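Local atomic coordinates of UL37 (Suid herpesvirus 1, PDB entry 4K70), a protein that is an inner tegument protein of the herpesvirus particle that probably has an essential role in controlling viral trafficking, this chain being its N-terminal half. Residues 71-76 with 121-126; 75-80 with 93-98; 125-130 with 174-179. One frame throughout, in Å; residues are numbered along the deposited sequence.

Contact 1: 71-76 with 121-126; sequences NLAGLA and DAMFRL. With NA (sodium ion), chain I.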
loop_
_atom_site.group_PDB
_atom_site.type_symbol
_atom_site.label_atom_id
_atom_site.label_comp_id
_atom_site.label_asym_id
_atom_site.label_seq_id
_atom_site.Cartn_x
_atom_site.Cartn_y
_atom_site.Cartn_z
ATOM N N ASN A 71 -12.382 -12.894 27.107
ATOM C CA ASN A 71 -11.675 -12.397 25.916
ATOM C C ASN A 71 -12.279 -12.789 24.559
ATOM O O ASN A 71 -11.643 -12.624 23.504
ATOM C CB ASN A 71 -10.212 -12.818 25.976
ATOM C CG ASN A 71 -9.535 -12.357 27.245
ATOM O OD1 ASN A 71 -9.015 -11.242 27.321
ATOM N ND2 ASN A 71 -9.548 -13.213 28.262
ATOM N N LEU A 72 -13.517 -13.271 24.592
ATOM C CA LEU A 72 -14.223 -13.700 23.395
ATOM C C LEU A 72 -14.343 -12.587 22.363
ATOM O O LEU A 72 -14.246 -12.834 21.163
ATOM C CB LEU A 72 -15.619 -14.225 23.765
ATOM C CG LEU A 72 -16.313 -14.999 22.653
ATOM C CD1 LEU A 72 -15.575 -16.305 22.413
ATOM C CD2 LEU A 72 -17.766 -15.242 23.015
ATOM N N ALA A 73 -14.571 -11.363 22.818
ATOM C CA ALA A 73 -14.694 -10.258 21.874
ATOM C C ALA A 73 -13.439 -10.146 20.979
ATOM O O ALA A 73 -13.535 -10.073 19.754
ATOM C CB ALA A 73 -14.965 -8.960 22.605
ATOM N N GLY A 74 -12.265 -10.170 21.594
ATOM C CA GLY A 74 -11.019 -10.057 20.856
ATOM C C GLY A 74 -10.716 -11.283 20.020
ATOM O O GLY A 74 -10.296 -11.172 18.865
ATOM N N LEU A 75 -10.934 -12.455 20.599
ATOM C CA LEU A 75 -10.703 -13.705 19.893
ATOM C C LEU A 75 -11.594 -13.814 18.661
ATOM O O LEU A 75 -11.159 -14.323 17.639
ATOM C CB LEU A 75 -10.956 -14.901 20.814
ATOM C CG LEU A 75 -9.997 -15.069 21.996
ATOM C CD1 LEU A 75 -10.467 -16.206 22.909
ATOM C CD2 LEU A 75 -8.578 -15.316 21.485
ATOM N N ALA A 76 -12.828 -13.332 18.771
ATOM C CA ALA A 76 -13.784 -13.373 17.660
ATOM C C ALA A 76 -13.392 -12.398 16.554
ATOM O O ALA A 76 -13.564 -12.677 15.372
ATOM C CB ALA A 76 -15.195 -13.061 18.164
ATOM N N ASP A 121 -15.759 -4.300 26.517
ATOM C CA ASP A 121 -15.555 -2.876 26.776
ATOM C C ASP A 121 -14.343 -2.360 26.003
ATOM O O ASP A 121 -14.385 -1.299 25.391
ATOM C CB ASP A 121 -15.292 -2.620 28.269
ATOM C CG ASP A 121 -16.455 -3.039 29.169
ATOM O OD1 ASP A 121 -17.571 -3.299 28.654
ATOM O OD2 ASP A 121 -16.242 -3.091 30.407
ATOM N N ALA A 122 -13.257 -3.116 26.066
ATOM C CA ALA A 122 -12.005 -2.735 25.420
ATOM C C ALA A 122 -12.147 -2.773 23.898
ATOM O O ALA A 122 -11.784 -1.826 23.192
ATOM C CB ALA A 122 -10.896 -3.658 25.869
ATOM N N MET A 123 -12.694 -3.868 23.393
ATOM C CA MET A 123 -12.837 -4.008 21.948
ATOM C C MET A 123 -13.798 -2.971 21.361
ATOM O O MET A 123 -13.540 -2.423 20.300
ATOM C CB MET A 123 -13.207 -5.441 21.574
ATOM C CG MET A 123 -12.058 -6.429 21.810
ATOM S SD MET A 123 -10.526 -6.126 20.842
ATOM C CE MET A 123 -9.611 -5.041 21.948
ATOM N N PHE A 124 -14.883 -2.672 22.065
ATOM C CA PHE A 124 -15.814 -1.652 21.607
ATOM C C PHE A 124 -15.123 -0.303 21.482
ATOM O O PHE A 124 -15.259 0.384 20.477
ATOM C CB PHE A 124 -17.020 -1.533 22.549
ATOM C CG PHE A 124 -18.027 -0.502 22.101
ATOM C CD1 PHE A 124 -18.946 -0.800 21.103
ATOM C CD2 PHE A 124 -18.033 0.771 22.653
ATOM C CE1 PHE A 124 -19.854 0.148 20.669
ATOM C CE2 PHE A 124 -18.944 1.724 22.221
ATOM C CZ PHE A 124 -19.853 1.413 21.227
ATOM N N ARG A 125 -14.390 0.079 22.523
ATOM C CA ARG A 125 -13.697 1.360 22.545
ATOM C C ARG A 125 -12.595 1.469 21.481
ATOM O O ARG A 125 -12.595 2.407 20.685
ATOM C CB ARG A 125 -13.132 1.640 23.956
ATOM C CG ARG A 125 -12.514 3.031 24.142
ATOM C CD ARG A 125 -11.946 3.240 25.566
ATOM N NE ARG A 125 -10.895 2.279 25.879
ATOM C CZ ARG A 125 -11.005 1.307 26.782
ATOM N NH1 ARG A 125 -12.124 1.170 27.489
ATOM N NH2 ARG A 125 -9.988 0.473 26.983
ATOM N N LEU A 126 -11.650 0.528 21.472
ATOM C CA LEU A 126 -10.522 0.605 20.540
ATOM C C LEU A 126 -10.933 0.432 19.078
ATOM O O LEU A 126 -10.437 1.146 18.219
ATOM C CB LEU A 126 -9.427 -0.409 20.884
ATOM C CG LEU A 126 -8.623 -0.140 22.162
ATOM C CD1 LEU A 126 -7.592 -1.240 22.376
ATOM C CD2 LEU A 126 -7.956 1.233 22.124
HETATM NA NA NA I . -19.245 -4.005 26.490
HETATM O O HOH W 1 -21.511 -5.040 27.191
#

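Contact 2: 75-80 with 93-98; sequences LALWRL and ELLGVV. With NA (sodium ion), chain Q.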
loop_
_atom_site.group_PDB
_atom_site.type_symbol
_atom_site.label_atom_id
_atom_site.label_comp_id
_atom_site.label_asym_id
_atom_site.label_seq_id
_atom_site.Cartn_x
_atom_site.Cartn_y
_atom_site.Cartn_z
ATOM N N LEU A 75 -10.934 -12.455 20.599
ATOM C CA LEU A 75 -10.703 -13.705 19.893
ATOM C C LEU A 75 -11.594 -13.814 18.661
ATOM O O LEU A 75 -11.159 -14.323 17.639
ATOM C CB LEU A 75 -10.956 -14.901 20.814
ATOM C CG LEU A 75 -9.997 -15.069 21.996
ATOM C CD1 LEU A 75 -10.467 -16.206 22.909
ATOM C CD2 LEU A 75 -8.578 -15.316 21.485
ATOM N N ALA A 76 -12.828 -13.332 18.771
ATOM C CA ALA A 76 -13.784 -13.373 17.660
ATOM C C ALA A 76 -13.392 -12.398 16.554
ATOM O O ALA A 76 -13.564 -12.677 15.372
ATOM C CB ALA A 76 -15.195 -13.061 18.164
ATOM N N LEU A 77 -12.867 -11.246 16.944
ATOM C CA LEU A 77 -12.476 -10.228 15.978
ATOM C C LEU A 77 -11.177 -10.584 15.264
ATOM O O LEU A 77 -10.921 -10.104 14.158
ATOM C CB LEU A 77 -12.323 -8.874 16.675
ATOM C CG LEU A 77 -13.469 -7.865 16.703
ATOM C CD1 LEU A 77 -14.808 -8.509 16.401
ATOM C CD2 LEU A 77 -13.499 -7.152 18.052
ATOM N N TRP A 78 -10.369 -11.434 15.889
ATOM C CA TRP A 78 -8.998 -11.680 15.427
ATOM C C TRP A 78 -8.931 -12.276 14.024
ATOM O O TRP A 78 -8.049 -11.938 13.225
ATOM C CB TRP A 78 -8.287 -12.632 16.384
ATOM C CG TRP A 78 -6.795 -12.432 16.491
ATOM C CD1 TRP A 78 -5.868 -12.549 15.493
ATOM C CD2 TRP A 78 -6.060 -12.111 17.685
ATOM N NE1 TRP A 78 -4.598 -12.308 15.993
ATOM C CE2 TRP A 78 -4.694 -12.044 17.336
ATOM C CE3 TRP A 78 -6.428 -11.882 19.019
ATOM C CZ2 TRP A 78 -3.695 -11.746 18.269
ATOM C CZ3 TRP A 78 -5.430 -11.588 19.947
ATOM C CH2 TRP A 78 -4.083 -11.527 19.566
ATOM N N ARG A 79 -9.839 -13.199 13.731
ATOM C CA ARG A 79 -9.817 -13.866 12.433
ATOM C C ARG A 79 -10.940 -13.356 11.546
ATOM O O ARG A 79 -11.475 -14.090 10.725
ATOM C CB ARG A 79 -9.891 -15.385 12.599
ATOM C CG ARG A 79 -8.616 -16.022 13.150
ATOM C CD ARG A 79 -8.894 -17.377 13.813
ATOM N NE ARG A 79 -9.646 -17.232 15.060
ATOM C CZ ARG A 79 -9.246 -17.690 16.246
ATOM N NH1 ARG A 79 -8.098 -18.349 16.362
ATOM N NH2 ARG A 79 -10.001 -17.494 17.325
ATOM N N LEU A 80 -11.273 -12.082 11.695
ATOM C CA LEU A 80 -12.412 -11.499 10.997
ATOM C C LEU A 80 -12.116 -11.189 9.518
ATOM O O LEU A 80 -11.092 -10.597 9.187
ATOM C CB LEU A 80 -12.863 -10.237 11.735
ATOM C CG LEU A 80 -14.240 -9.675 11.410
ATOM C CD1 LEU A 80 -15.301 -10.683 11.810
ATOM C CD2 LEU A 80 -14.441 -8.348 12.124
ATOM N N GLU A 93 -21.498 -2.154 13.514
ATOM C CA GLU A 93 -22.755 -2.837 13.817
ATOM C C GLU A 93 -22.492 -4.093 14.646
ATOM O O GLU A 93 -23.250 -4.420 15.551
ATOM C CB GLU A 93 -23.522 -3.168 12.530
ATOM C CG GLU A 93 -24.989 -3.468 12.761
ATOM C CD GLU A 93 -25.721 -3.814 11.474
ATOM O OE1 GLU A 93 -26.872 -4.299 11.564
ATOM O OE2 GLU A 93 -25.146 -3.610 10.379
ATOM N N LEU A 94 -21.399 -4.784 14.340
ATOM C CA LEU A 94 -20.989 -5.946 15.104
ATOM C C LEU A 94 -20.535 -5.529 16.509
ATOM O O LEU A 94 -20.876 -6.179 17.503
ATOM C CB LEU A 94 -19.861 -6.674 14.378
ATOM C CG LEU A 94 -19.080 -7.674 15.219
ATOM C CD1 LEU A 94 -19.997 -8.778 15.688
ATOM C CD2 LEU A 94 -17.916 -8.228 14.416
ATOM N N LEU A 95 -19.768 -4.443 16.595
ATOM C CA LEU A 95 -19.349 -3.922 17.905
ATOM C C LEU A 95 -20.541 -3.562 18.788
ATOM O O LEU A 95 -20.511 -3.799 19.995
ATOM C CB LEU A 95 -18.457 -2.695 17.751
ATOM C CG LEU A 95 -17.099 -2.950 17.110
ATOM C CD1 LEU A 95 -16.324 -1.647 17.075
ATOM C CD2 LEU A 95 -16.360 -4.031 17.866
ATOM N N GLY A 96 -21.572 -2.976 18.189
ATOM C CA GLY A 96 -22.807 -2.685 18.911
ATOM C C GLY A 96 -23.441 -3.906 19.571
ATOM O O GLY A 96 -23.921 -3.838 20.704
ATOM N N VAL A 97 -23.455 -5.024 18.855
ATOM C CA VAL A 97 -23.911 -6.299 19.406
ATOM C C VAL A 97 -22.987 -6.823 20.517
ATOM O O VAL A 97 -23.448 -7.211 21.589
ATOM C CB VAL A 97 -24.065 -7.352 18.284
ATOM C CG1 VAL A 97 -24.205 -8.757 18.852
ATOM C CG2 VAL A 97 -25.265 -7.001 17.423
ATOM N N VAL A 98 -21.685 -6.837 20.258
ATOM C CA VAL A 98 -20.707 -7.324 21.227
ATOM C C VAL A 98 -20.826 -6.567 22.554
ATOM O O VAL A 98 -20.695 -7.143 23.640
ATOM C CB VAL A 98 -19.268 -7.191 20.660
ATOM C CG1 VAL A 98 -18.225 -7.406 21.749
ATOM C CG2 VAL A 98 -19.068 -8.163 19.498
HETATM NA NA NA Q . -27.542 -4.255 9.183
HETATM O O HOH W 2 -26.310 -5.683 7.716
#

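Contact 3: 125-130 with 174-179; sequences RLVSEW and MDFVQD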
loop_
_atom_site.group_PDB
_atom_site.type_symbol
_atom_site.label_atom_id
_atom_site.label_comp_id
_atom_site.label_asym_id
_atom_site.label_seq_id
_atom_site.Cartn_x
_atom_site.Cartn_y
_atom_site.Cartn_z
ATOM N N ARG A 125 -14.390 0.079 22.523
ATOM C CA ARG A 125 -13.697 1.360 22.545
ATOM C C ARG A 125 -12.595 1.469 21.481
ATOM O O ARG A 125 -12.595 2.407 20.685
ATOM C CB ARG A 125 -13.132 1.640 23.956
ATOM C CG ARG A 125 -12.514 3.031 24.142
ATOM C CD ARG A 125 -11.946 3.240 25.566
ATOM N NE ARG A 125 -10.895 2.279 25.879
ATOM C CZ ARG A 125 -11.005 1.307 26.782
ATOM N NH1 ARG A 125 -12.124 1.170 27.489
ATOM N NH2 ARG A 125 -9.988 0.473 26.983
ATOM N N LEU A 126 -11.650 0.528 21.472
ATOM C CA LEU A 126 -10.522 0.605 20.540
ATOM C C LEU A 126 -10.933 0.432 19.078
ATOM O O LEU A 126 -10.437 1.146 18.219
ATOM C CB LEU A 126 -9.427 -0.409 20.884
ATOM C CG LEU A 126 -8.623 -0.140 22.162
ATOM C CD1 LEU A 126 -7.592 -1.240 22.376
ATOM C CD2 LEU A 126 -7.956 1.233 22.124
ATOM N N VAL A 127 -11.827 -0.511 18.790
ATOM C CA VAL A 127 -12.197 -0.746 17.395
ATOM C C VAL A 127 -13.033 0.407 16.850
ATOM O O VAL A 127 -12.889 0.791 15.693
ATOM C CB VAL A 127 -12.862 -2.123 17.174
ATOM C CG1 VAL A 127 -13.185 -2.331 15.700
ATOM C CG2 VAL A 127 -11.931 -3.238 17.673
ATOM N N SER A 128 -13.892 0.971 17.689
ATOM C CA SER A 128 -14.613 2.180 17.331
ATOM C C SER A 128 -13.637 3.286 16.964
ATOM O O SER A 128 -13.812 3.948 15.954
ATOM C CB SER A 128 -15.498 2.644 18.495
ATOM O OG SER A 128 -16.650 1.816 18.618
ATOM N N GLU A 129 -12.627 3.494 17.814
ATOM C CA GLU A 129 -11.600 4.503 17.563
ATOM C C GLU A 129 -10.828 4.206 16.300
ATOM O O GLU A 129 -10.585 5.099 15.494
ATOM C CB GLU A 129 -10.617 4.588 18.733
ATOM C CG GLU A 129 -11.252 5.046 20.023
ATOM C CD GLU A 129 -10.237 5.139 21.151
ATOM O OE1 GLU A 129 -9.022 5.201 20.850
ATOM O OE2 GLU A 129 -10.649 5.153 22.320
ATOM N N TRP A 130 -10.451 2.944 16.127
ATOM C CA TRP A 130 -9.728 2.530 14.934
ATOM C C TRP A 130 -10.556 2.802 13.664
ATOM O O TRP A 130 -10.039 3.358 12.686
ATOM C CB TRP A 130 -9.319 1.059 15.047
ATOM C CG TRP A 130 -8.336 0.615 13.998
ATOM C CD1 TRP A 130 -6.977 0.561 14.119
ATOM C CD2 TRP A 130 -8.641 0.154 12.670
ATOM N NE1 TRP A 130 -6.422 0.091 12.952
ATOM C CE2 TRP A 130 -7.418 -0.158 12.049
ATOM C CE3 TRP A 130 -9.829 -0.025 11.954
ATOM C CZ2 TRP A 130 -7.348 -0.637 10.729
ATOM C CZ3 TRP A 130 -9.757 -0.500 10.645
ATOM C CH2 TRP A 130 -8.527 -0.803 10.052
ATOM N N MET A 174 -4.767 -8.503 13.866
ATOM C CA MET A 174 -6.114 -8.998 13.540
ATOM C C MET A 174 -6.370 -8.849 12.042
ATOM O O MET A 174 -5.983 -7.851 11.436
ATOM C CB MET A 174 -7.197 -8.288 14.345
ATOM C CG MET A 174 -7.012 -8.405 15.873
ATOM S SD MET A 174 -8.481 -7.861 16.725
ATOM C CE MET A 174 -8.073 -8.322 18.422
ATOM N N ASP A 175 -7.027 -9.839 11.447
ATOM C CA ASP A 175 -7.197 -9.862 9.992
ATOM C C ASP A 175 -7.869 -8.613 9.429
ATOM O O ASP A 175 -7.434 -8.079 8.406
ATOM C CB ASP A 175 -7.934 -11.128 9.540
ATOM C CG ASP A 175 -7.129 -12.393 9.800
ATOM O OD1 ASP A 175 -5.900 -12.291 9.977
ATOM O OD2 ASP A 175 -7.721 -13.491 9.831
ATOM N N PHE A 176 -8.934 -8.144 10.070
ATOM C CA PHE A 176 -9.619 -6.965 9.540
ATOM C C PHE A 176 -8.719 -5.717 9.500
ATOM O O PHE A 176 -8.875 -4.850 8.635
ATOM C CB PHE A 176 -10.944 -6.694 10.269
ATOM C CG PHE A 176 -10.780 -6.166 11.664
ATOM C CD1 PHE A 176 -10.661 -7.033 12.743
ATOM C CD2 PHE A 176 -10.780 -4.802 11.901
ATOM C CE1 PHE A 176 -10.524 -6.547 14.033
ATOM C CE2 PHE A 176 -10.637 -4.306 13.195
ATOM C CZ PHE A 176 -10.510 -5.182 14.262
ATOM N N VAL A 177 -7.767 -5.626 10.423
ATOM C CA VAL A 177 -6.840 -4.503 10.399
ATOM C C VAL A 177 -5.882 -4.585 9.215
ATOM O O VAL A 177 -5.652 -3.598 8.520
ATOM C CB VAL A 177 -6.023 -4.396 11.696
ATOM C CG1 VAL A 177 -4.854 -3.443 11.484
ATOM C CG2 VAL A 177 -6.922 -3.931 12.855
ATOM N N GLN A 178 -5.309 -5.760 9.006
ATOM C CA GLN A 178 -4.369 -5.969 7.908
ATOM C C GLN A 178 -5.063 -5.838 6.544
ATOM O O GLN A 178 -4.474 -5.328 5.582
ATOM C CB GLN A 178 -3.675 -7.327 8.065
ATOM C CG GLN A 178 -2.826 -7.379 9.326
ATOM C CD GLN A 178 -1.722 -6.344 9.269
ATOM O OE1 GLN A 178 -1.187 -6.082 8.197
ATOM N NE2 GLN A 178 -1.387 -5.743 10.408
ATOM N N ASP A 179 -6.319 -6.283 6.470
ATOM C CA ASP A 179 -7.120 -6.071 5.269
ATOM C C ASP A 179 -7.404 -4.587 5.069
ATOM O O ASP A 179 -7.393 -4.101 3.941
ATOM C CB ASP A 179 -8.451 -6.843 5.335
ATOM C CG ASP A 179 -8.266 -8.351 5.197
ATOM O OD1 ASP A 179 -7.199 -8.781 4.705
ATOM O OD2 ASP A 179 -9.186 -9.105 5.590
#

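Contact 1: 71-76 with 121-126
The torsions of Met123 fold it against the backbone at Gly74 and the methyl of Ala73. Its CG lies beside its own backbone N (chi1 -70°), and two bends beyond it, at chi2 (-61°) and chi3 (90°), curl the chain back instead of letting it extend. The thioether therefore meets residues 71-76 with its flank. CG does most of the touching: it lies 3.8 Å from Gly74 N and 3.9 Å from Ala73 CB. The sulfur follows along the same surface, with SD 4.0 Å from the CA of Gly74. On the near side of the methionine the match is methyl against methylene, Ala73 CB being 4.1 Å from Met123 CB. Both CB atoms point at the opposing helix, and the alanine methyl, the glycine backbone and the folded methionine make up the interface. This is consistent with the close approach of the main chains, whose CA atoms come within 6.4 Å at Gly74 and Met123.

The contact joins helix 63-78 to helix 120-137 within an all-helical part of the chain, the touching residues all being buried. Helix 63-78 is kinked here: the N atoms of Ala73 and Gly74 lack their bonds to the preceding turn, and Gly74 also has a backbone hydrogen bond with Phe118 in the loop leading into helix 120-137. Val98 and Trp46 pack on Ala73 from two further helices.

Two residues before Met123, near the start of its helix, Asp121 turns away from helix 63-78. Its OD1 lies 2.8 Å from the sodium ion of chain I, which Asn99 and water 1 also bind. The other carboxylate oxygen, Asp121 OD2, is hydrogen-bonded to Thr114 OG1.

Contact 2: 75-80 with 93-98
Leu94 drives one methyl, CD2, at the two leucines Leu77 and Leu80 of the opposing segment. This methyl is the bump of the contact, and it is received between Leu77, on the last turn of its helix, and Leu80, three residues on in the following loop. The fit is uneven: Leu94 CD2 is 3.7 Å from Leu77 CD1 but 4.2 Å from Leu80 CD2. The manner of approach differs too. Leu77 and Leu94 slide past each other in opposite directions, flank against flank, whereas Leu80 and Leu94 meet tip to tip. For Leu94, placing CG opposite the backbone N (chi1 164°) carries its methyls out across the gap.

Leu77 also works as a bump in its own right. Its second methyl, CD2, extends to the neighbouring leucine of the other helix, 4.2 Å from Leu95 CD2, so its forked end faces both Leu94 and Leu95. Its torsions (chi1 -95°, chi2 19°) depart from the usual staggered values. Only branch ends meet, as the backbones stand well apart, the closest CA pair being Leu77 and Leu95 at 9.5 Å. Met123 and Phe176 pack on Leu77 from two further helices.

At the first residue of segment 93-98, Glu93 leads away with an extended chain and grips the sodium ion of chain Q through both carboxylate oxygens, OE1 at 2.5 Å and OE2 at 2.8 Å; water 2 is a further ligand.

The Leu80 side chain is about 5 Å from that of His82, a residue seen to bind calcium in crystals of this protein, though no ion is bound to it in this chain. Helices 63-78 and 89-98 are successive, roughly antiparallel helices of the helical bundle, and the loop joining them carries the calcium ligands Asp83, Asp85 and Glu86.

Contact 3: 125-130 with 174-179
Trp130, Phe176 and Val177 contribute most of the buried surface, and they interlock as an indole plate, a ring on edge and a branched wedge. The edge of Phe176 that holds CD2 and CE2 faces the six-membered ring of Trp130, with centroids 6.0 Å apart and planes at 84°, which defines a T-shaped pair. Phe176 reaches across because its CG sits between its own backbone N and carbonyl carbon (chi1 72°), swinging the ring over to segment 125-130. There Val127 CG1 lies 4.1 Å from Phe176 CE2.

Val177 puts both methyls to use. CG2 stands over a face of Trp130, 4.2 Å from the centroid of the six-membered ring, a CH-pi contact; the same methyl also lies over a face of Phe176, near the rim. Val177 CG1 touches the indole at Trp130 CZ2, 3.8 Å away. The polar end of the tryptophan is satisfied elsewhere, NE1 being hydrogen-bonded to Leu163 O.

The two helix segments run nearly parallel, 11° between directions, but their axes stay 12.6 Å apart, a gap that the large side chains bridge. Around this pair, Leu95 of helix 89-98 packs on Val127, Leu77 of helix 63-78 on Phe176, and helix 464-481 meets Asp175 and Gln178.

Overall arrangement
The contacts form one continuous buried region, with the centres of contacts 1 and 2 about 7 Å apart and that of contact 3 about 10 Å from each. Contacts 1 and 2 share helix 63-78 and merge where Met123 CB lies 3.9 Å from Leu77 CD2. Contacts 1 and 3 share helix 120-137; Met174 CE comes within 3.6 Å of Gly74 O. A probable hydrogen bond, Asp175 N to Trp78 O, joins contacts 2 and 3. Contact 3 includes Asp179, and the Leu80 and Phe176 side chains lie about 5 and 4 Å from that of His82; Asp179 and His82 bind calcium in crystals of this protein, but carry none in this chain. Bound calcium lies about 13 Å from the Phe176 side chain.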